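Local coordinates for protein leucyl-trna synthetase (Plasmodium falciparum, PDB 5FOC) that probably removes wrongly attached amino acids from tRNA, being the editing domain of the cytosolic enzyme that charges tRNA(Leu) with leucine, at residues D20-S23 against I24-S28; T96-E99 against K100-D104; Y320-V323 against K324-K327. The protein carries 2 engineered substitutions. All blocks are in the same frame, centred on the assembly; numbering follows the deposited sequence.

In the fold
The chain starts with strand 7-15 of the mixed sheet and turns into helix 18-35, which holds contact 1 (20-28) and packs on that sheet. Residues 38-92, which follow, are not modelled. The chain returns in a loop, and contact 2 (96-104) joins it to helix 103-109 and, through Lys172, to helix 172-178. Contacts 1 and 2 lie on the same side of the domain, with nearest atoms about 7 Å apart. Contact 3 (320-327) comes much later, where the loop after helix 307-314 enters helix 325-339, beside helix 263-274. Its centre is about 47 Å from that of contact 2. All three are local and in series. None nests, crosses another or closes a long loop.

Contact 1: residues D20-S23 against I24-S28; sequences DFYS and IFMNS
Ile24, Phe25, Met26 and Asn27 donate their backbone N-H groups to the carbonyls of Asp20, Phe21, Tyr22 and Ser23, one regular run of i to i+4 alpha-helical bonds. Met26 N lies 2.9 Å from Tyr22 O, and the bond is nearly straight at 167°. Tyr22 and Met26 also carry the main side-chain contact, one helical turn apart. The Tyr22 ring swings out with CG anti to the backbone N. Met26 CG, anti to its carbonyl carbon (chi1 -66°), comes within 3.3 Å of Tyr22 CE1, a tight approach. The sulfur follows, with Met26 SD 3.9 Å from Tyr22 CE1. This is a Met-aromatic contact, but an oblique one, as SD stands 58° off the normal of the Tyr22 ring. The same sulfur lies at the edge of the Phe25 ring, in its plane. Ile24 runs back along the helix, and its CG1 rests 3.4 Å from Asp20 O. Asn27 is tied to Ser23 through water. A single water donates hydrogen bonds to Ser23 O at 3.0 Å and to Asn27 OD1 at 2.7 Å. Ser23 O therefore accepts twice, from this water and from Asn27 N. Asn27 ND2 also lies near Ser23 O, but at an angle too poor for a bond. Phe21 and Phe25 point into the domain, where Phe21 packs on Val121 and Phe123 of strand 120-127 and both rings touch Leu149 of strand 146-152. Tyr22 and Phe25 meet Phe115 of helix 112-118. Ile24 leans on Phe223 and Leu226 in a loop, and Ser28 on strand 216-219, so helix 18-35 lies against the mixed sheet.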
loop_
_atom_site.group_PDB
_atom_site.type_symbol
_atom_site.label_atom_id
_atom_site.label_comp_id
_atom_site.label_asym_id
_atom_site.label_seq_id
_atom_site.Cartn_x
_atom_site.Cartn_y
_atom_site.Cartn_z
ATOM N N ASP A 20 -16.694 -3.955 -5.506
ATOM C CA ASP A 20 -16.502 -4.702 -4.241
ATOM C C ASP A 20 -15.967 -3.774 -3.099
ATOM O O ASP A 20 -16.368 -3.908 -1.939
ATOM C CB ASP A 20 -15.508 -5.862 -4.422
ATOM C CG ASP A 20 -16.068 -7.000 -5.261
ATOM O OD1 ASP A 20 -17.317 -7.156 -5.418
ATOM O OD2 ASP A 20 -15.226 -7.782 -5.753
ATOM N N PHE A 21 -15.120 -2.819 -3.492
ATOM C CA PHE A 21 -14.683 -1.820 -2.527
ATOM C C PHE A 21 -15.883 -1.019 -1.975
ATOM O O PHE A 21 -15.981 -0.774 -0.774
ATOM C CB PHE A 21 -13.634 -0.877 -3.147
ATOM C CG PHE A 21 -12.961 0.080 -2.118
ATOM C CD1 PHE A 21 -13.529 1.293 -1.790
ATOM C CD2 PHE A 21 -11.793 -0.301 -1.525
ATOM C CE1 PHE A 21 -12.929 2.126 -0.803
ATOM C CE2 PHE A 21 -11.172 0.549 -0.569
ATOM C CZ PHE A 21 -11.739 1.752 -0.251
ATOM N N TYR A 22 -16.786 -0.571 -2.857
ATOM C CA TYR A 22 -18.017 0.084 -2.425
ATOM C C TYR A 22 -18.851 -0.780 -1.436
ATOM O O TYR A 22 -19.433 -0.255 -0.496
ATOM C CB TYR A 22 -18.870 0.397 -3.674
ATOM C CG TYR A 22 -20.212 1.005 -3.418
ATOM C CD1 TYR A 22 -20.384 2.112 -2.593
ATOM C CD2 TYR A 22 -21.367 0.495 -4.082
ATOM C CE1 TYR A 22 -21.633 2.661 -2.388
ATOM C CE2 TYR A 22 -22.587 1.055 -3.882
ATOM C CZ TYR A 22 -22.752 2.120 -3.052
ATOM O OH TYR A 22 -23.979 2.695 -2.850
ATOM N N SER A 23 -18.986 -2.090 -1.704
ATOM C CA SER A 23 -19.701 -2.984 -0.764
ATOM C C SER A 23 -19.033 -2.969 0.628
ATOM O O SER A 23 -19.713 -2.860 1.651
ATOM C CB SER A 23 -19.718 -4.418 -1.254
ATOM O OG SER A 23 -20.366 -4.444 -2.482
ATOM N N ILE A 24 -17.703 -3.099 0.618
ATOM C CA ILE A 24 -16.928 -3.038 1.861
ATOM C C ILE A 24 -17.174 -1.704 2.592
ATOM O O ILE A 24 -17.491 -1.708 3.785
ATOM C CB ILE A 24 -15.414 -3.289 1.614
ATOM C CG1 ILE A 24 -15.137 -4.716 1.118
ATOM C CG2 ILE A 24 -14.595 -2.997 2.893
ATOM C CD1 ILE A 24 -13.757 -4.905 0.496
ATOM N N PHE A 25 -17.149 -0.615 1.840
ATOM C CA PHE A 25 -17.373 0.738 2.351
ATOM C C PHE A 25 -18.736 0.845 3.021
ATOM O O PHE A 25 -18.880 1.283 4.168
ATOM C CB PHE A 25 -17.127 1.760 1.235
ATOM C CG PHE A 25 -17.345 3.204 1.613
ATOM C CD1 PHE A 25 -18.595 3.765 1.763
ATOM C CD2 PHE A 25 -16.226 4.008 1.910
ATOM C CE1 PHE A 25 -18.791 5.095 2.114
ATOM C CE2 PHE A 25 -16.429 5.327 2.249
ATOM C CZ PHE A 25 -17.658 5.869 2.410
ATOM N N MET A 26 -19.811 0.451 2.307
ATOM C CA MET A 26 -21.138 0.590 2.864
ATOM C C MET A 26 -21.397 -0.388 4.005
ATOM O O MET A 26 -22.151 -0.074 4.919
ATOM C CB MET A 26 -22.220 0.428 1.737
ATOM C CG MET A 26 -22.159 1.564 0.729
ATOM S SD MET A 26 -22.244 3.236 1.440
ATOM C CE MET A 26 -23.662 3.141 2.526
ATOM N N ASN A 27 -20.771 -1.566 3.962
ATOM C CA ASN A 27 -20.856 -2.494 5.093
ATOM C C ASN A 27 -20.309 -1.831 6.379
ATOM O O ASN A 27 -20.922 -1.929 7.447
ATOM C CB ASN A 27 -20.084 -3.808 4.826
ATOM C CG ASN A 27 -20.812 -4.730 3.860
ATOM O OD1 ASN A 27 -22.010 -4.594 3.657
ATOM N ND2 ASN A 27 -20.080 -5.669 3.252
ATOM N N SER A 28 -19.206 -1.100 6.214
ATOM C CA SER A 28 -18.565 -0.357 7.340
ATOM C C SER A 28 -19.406 0.797 7.840
ATOM O O SER A 28 -19.536 0.989 9.070
ATOM C CB SER A 28 -17.170 0.096 6.933
ATOM O OG SER A 28 -16.389 -1.062 6.732
HETATM O O HOH W 1 -22.445 -3.944 1.125
#

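Contact 2: residues T96-E99 against K100-D104; sequences TDFE and KGEED
Glu102 reaches back over Glu99, and its whole side chain runs along that residue's backbone. Glu102 CB starts 3.4 Å from Glu99 O. CG, anti to its own carbonyl carbon (chi1 -60°), keeps near the same oxygen, with Glu102 CG 3.7 Å from Glu99 O. CD then comes up to the amide, Glu102 CD lying 3.6 Å from Glu99 N. At the tip OE1 accepts the Glu99 N-H, with Glu102 OE1 2.8 Å from Glu99 N and an almost straight N-H...O angle of 168°. The donor comes from above the carboxylate plane. Lys172 makes a salt bridge to the same OE1, so two partners grip this oxygen. Glu102 OE2 only skirts Glu99 CG, at 4.1 Å. The Glu99 side chain lies alongside and points the same way, its carboxylate turned 79° from that of Glu102. The lysine probably eases the like charges of the pair. A second bond runs the other way, from Glu102 N to Glu99 O at 2.9 Å. It closes a type I beta turn from Glu99 to Glu102. The turn leads into helix 103-109 with Glu102 at the N-cap position, its carboxylate bonded back to Glu99 N.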
loop_
_atom_site.group_PDB
_atom_site.type_symbol
_atom_site.label_atom_id
_atom_site.label_comp_id
_atom_site.label_asym_id
_atom_site.label_seq_id
_atom_site.Cartn_x
_atom_site.Cartn_y
_atom_site.Cartn_z
ATOM N N THR A 96 -16.324 11.417 9.384
ATOM C CA THR A 96 -16.707 12.785 9.694
ATOM C C THR A 96 -18.241 12.923 9.526
ATOM O O THR A 96 -18.813 12.566 8.479
ATOM C CB THR A 96 -15.961 13.760 8.792
ATOM O OG1 THR A 96 -14.526 13.611 8.964
ATOM C CG2 THR A 96 -16.419 15.210 9.036
ATOM N N ASP A 97 -18.907 13.389 10.584
ATOM C CA ASP A 97 -20.348 13.577 10.554
ATOM C C ASP A 97 -20.766 14.610 9.509
ATOM O O ASP A 97 -20.073 15.602 9.265
ATOM C CB ASP A 97 -20.873 14.007 11.921
ATOM C CG ASP A 97 -20.732 12.921 12.953
ATOM O OD1 ASP A 97 -19.633 12.775 13.519
ATOM O OD2 ASP A 97 -21.720 12.191 13.170
ATOM N N PHE A 98 -21.911 14.355 8.901
ATOM C CA PHE A 98 -22.518 15.280 7.961
ATOM C C PHE A 98 -23.440 16.217 8.717
ATOM O O PHE A 98 -24.269 15.781 9.505
ATOM C CB PHE A 98 -23.280 14.526 6.861
ATOM C CG PHE A 98 -22.389 13.722 5.982
ATOM C CD1 PHE A 98 -21.789 14.294 4.878
ATOM C CD2 PHE A 98 -22.100 12.401 6.293
ATOM C CE1 PHE A 98 -20.944 13.541 4.063
ATOM C CE2 PHE A 98 -21.255 11.646 5.492
ATOM C CZ PHE A 98 -20.669 12.217 4.377
ATOM N N GLU A 99 -23.256 17.509 8.466
ATOM C CA GLU A 99 -24.010 18.585 9.085
ATOM C C GLU A 99 -25.391 18.730 8.436
ATOM O O GLU A 99 -25.687 18.120 7.361
ATOM C CB GLU A 99 -23.230 19.900 8.960
ATOM C CG GLU A 99 -21.806 19.882 9.520
ATOM C CD GLU A 99 -21.744 19.967 11.032
ATOM O OE1 GLU A 99 -22.622 20.617 11.643
ATOM O OE2 GLU A 99 -20.797 19.397 11.614
ATOM N N LYS A 100 -26.247 19.532 9.072
ATOM C CA LYS A 100 -27.694 19.503 8.781
ATOM C C LYS A 100 -28.060 19.618 7.288
ATOM O O LYS A 100 -28.891 18.844 6.780
ATOM C CB LYS A 100 -28.446 20.570 9.595
ATOM C CG LYS A 100 -29.886 20.192 9.921
ATOM C CD LYS A 100 -30.887 20.701 8.895
ATOM C CE LYS A 100 -32.310 20.369 9.326
ATOM N NZ LYS A 100 -33.317 21.181 8.589
ATOM N N GLY A 101 -27.419 20.563 6.598
ATOM C CA GLY A 101 -27.654 20.803 5.174
ATOM C C GLY A 101 -26.677 20.145 4.211
ATOM O O GLY A 101 -26.536 20.602 3.067
ATOM N N GLU A 102 -26.013 19.073 4.657
ATOM C CA GLU A 102 -25.046 18.332 3.842
ATOM C C GLU A 102 -25.553 16.977 3.370
ATOM O O GLU A 102 -24.750 16.076 3.059
ATOM C CB GLU A 102 -23.755 18.124 4.614
ATOM C CG GLU A 102 -23.114 19.423 5.014
ATOM C CD GLU A 102 -21.768 19.220 5.662
ATOM O OE1 GLU A 102 -21.568 18.235 6.394
ATOM O OE2 GLU A 102 -20.919 20.070 5.476
ATOM N N GLU A 103 -26.868 16.813 3.284
ATOM C CA GLU A 103 -27.388 15.546 2.839
ATOM C C GLU A 103 -27.047 15.223 1.389
ATOM O O GLU A 103 -26.810 14.062 1.076
ATOM C CB GLU A 103 -28.908 15.431 3.046
ATOM C CG GLU A 103 -29.359 13.989 3.210
ATOM C CD GLU A 103 -29.107 13.387 4.600
ATOM O OE1 GLU A 103 -28.743 14.111 5.586
ATOM O OE2 GLU A 103 -29.304 12.141 4.694
ATOM N N ASP A 104 -27.038 16.228 0.515
ATOM C CA ASP A 104 -26.666 16.026 -0.906
ATOM C C ASP A 104 -25.232 15.496 -1.031
ATOM O O ASP A 104 -24.969 14.617 -1.873
ATOM C CB ASP A 104 -26.859 17.309 -1.755
ATOM C CG ASP A 104 -28.358 17.680 -1.993
ATOM O OD1 ASP A 104 -29.255 16.798 -1.964
ATOM O OD2 ASP A 104 -28.628 18.877 -2.231
#

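Contact 3: residues Y320-V323 against K324-K327; sequences YKDV and KLQK
Asp322 uses both carboxylate oxygens on Lys324. Its OD1 accepts the backbone N-H, with Lys324 N 3.0 Å from Asp322 OD1 and an N-H...O angle of 166°. Its OD2 forms a salt bridge, with Lys324 NZ 2.9 Å from Asp322 OD2. The backbone N-H comes from the anti side of the carboxylate and the ammonium from the syn side, each somewhat out of the plane. Lys324 can do this because CG sits between its backbone N and carbonyl carbon (chi1 83°), which sends the chain across the carboxylate, with Lys324 CG 3.2 Å from Asp322 OD1. OD2 has a second donor in Ser318 N, and NZ a second acceptor in Lys316 O. The backbone N-H bound to OD1 makes an Asx turn, here a capping bond on the way into helix 325-339. A type I beta turn from Asp322 to Leu325 overlaps it. It is closed by Leu325 N, 3.1 Å from Asp322 O, the donor lying well above the carbonyl plane. The next two amides are met by water. One water accepts from Gln326 N at 2.9 Å and donates to Asp322 O, with a weak bond to Val323 O. Another links Lys327 N to Val323 O, donating to that oxygen at 2.7 Å. The Gln326 side-chain nitrogen, NE2, bonds to Glu330 OE2. Before the turn, Tyr320 OH pairs with Thr244 OG1 and Tyr320 N donates to Asp271 OD2, while the Tyr320 side chain packs on Ala267 and Cys268 of helix 263-274.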
loop_
_atom_site.group_PDB
_atom_site.type_symbol
_atom_site.label_atom_id
_atom_site.label_comp_id
_atom_site.label_asym_id
_atom_site.label_seq_id
_atom_site.Cartn_x
_atom_site.Cartn_y
_atom_site.Cartn_z
ATOM N N TYR A 320 7.908 -14.838 9.316
ATOM C CA TYR A 320 7.943 -13.408 9.010
ATOM C C TYR A 320 7.957 -12.584 10.285
ATOM O O TYR A 320 8.134 -11.383 10.222
ATOM C CB TYR A 320 6.840 -12.971 8.037
ATOM C CG TYR A 320 5.473 -12.678 8.616
ATOM C CD1 TYR A 320 4.470 -13.663 8.693
ATOM C CD2 TYR A 320 5.123 -11.384 8.956
ATOM C CE1 TYR A 320 3.219 -13.366 9.213
ATOM C CE2 TYR A 320 3.894 -11.073 9.464
ATOM C CZ TYR A 320 2.920 -12.065 9.569
ATOM O OH TYR A 320 1.687 -11.710 10.081
ATOM N N LYS A 321 7.737 -13.237 11.419
ATOM C CA LYS A 321 7.841 -12.598 12.733
ATOM C C LYS A 321 9.118 -12.939 13.500
ATOM O O LYS A 321 9.260 -12.544 14.668
ATOM C CB LYS A 321 6.613 -12.987 13.560
ATOM C CG LYS A 321 5.308 -12.480 12.948
ATOM C CD LYS A 321 4.075 -13.210 13.467
ATOM C CE LYS A 321 3.927 -14.551 12.785
ATOM N NZ LYS A 321 2.674 -15.205 13.225
ATOM N N ASP A 322 10.071 -13.590 12.844
ATOM C CA ASP A 322 11.420 -13.852 13.400
ATOM C C ASP A 322 12.080 -12.528 13.827
ATOM O O ASP A 322 12.168 -11.588 13.044
ATOM C CB ASP A 322 12.247 -14.576 12.322
ATOM C CG ASP A 322 13.505 -15.235 12.852
ATOM O OD1 ASP A 322 14.224 -14.604 13.674
ATOM O OD2 ASP A 322 13.804 -16.381 12.421
ATOM N N VAL A 323 12.557 -12.462 15.075
ATOM C CA VAL A 323 13.234 -11.259 15.591
ATOM C C VAL A 323 14.479 -10.856 14.815
ATOM O O VAL A 323 14.897 -9.689 14.875
ATOM C CB VAL A 323 13.618 -11.402 17.090
ATOM C CG1 VAL A 323 12.381 -11.567 17.947
ATOM C CG2 VAL A 323 14.662 -12.500 17.329
ATOM N N LYS A 324 15.107 -11.806 14.136
ATOM C CA LYS A 324 16.322 -11.503 13.410
ATOM C C LYS A 324 16.045 -10.818 12.070
ATOM O O LYS A 324 16.962 -10.257 11.472
ATOM C CB LYS A 324 17.210 -12.752 13.276
ATOM C CG LYS A 324 16.839 -13.658 12.128
ATOM C CD LYS A 324 17.392 -15.082 12.243
ATOM C CE LYS A 324 16.630 -16.020 11.304
ATOM N NZ LYS A 324 16.421 -17.405 11.848
ATOM N N LEU A 325 14.790 -10.851 11.586
ATOM C CA LEU A 325 14.473 -10.251 10.279
ATOM C C LEU A 325 14.784 -8.803 10.158
ATOM O O LEU A 325 15.259 -8.370 9.116
ATOM C CB LEU A 325 12.988 -10.435 9.874
ATOM C CG LEU A 325 12.781 -11.514 8.863
ATOM C CD1 LEU A 325 13.602 -12.706 9.222
ATOM C CD2 LEU A 325 11.305 -11.865 8.847
ATOM N N GLN A 326 14.534 -8.035 11.219
ATOM C CA GLN A 326 14.772 -6.593 11.141
ATOM C C GLN A 326 16.215 -6.302 10.726
ATOM O O GLN A 326 16.424 -5.497 9.806
ATOM C CB GLN A 326 14.404 -5.871 12.452
ATOM C CG GLN A 326 14.338 -4.337 12.327
ATOM C CD GLN A 326 13.514 -3.831 11.122
ATOM O OE1 GLN A 326 12.471 -4.416 10.751
ATOM N NE2 GLN A 326 13.991 -2.765 10.491
ATOM N N LYS A 327 17.178 -6.992 11.360
ATOM C CA LYS A 327 18.617 -6.865 11.009
ATOM C C LYS A 327 18.922 -7.375 9.590
ATOM O O LYS A 327 19.639 -6.734 8.822
ATOM C CB LYS A 327 19.502 -7.627 12.006
ATOM C CG LYS A 327 20.979 -7.242 11.924
ATOM C CD LYS A 327 21.890 -8.466 11.834
ATOM C CE LYS A 327 23.347 -8.087 11.594
ATOM N NZ LYS A 327 24.080 -9.186 10.904
HETATM O O HOH W 2 12.656 -8.657 13.312
HETATM O O HOH W 3 16.802 -7.968 13.928
#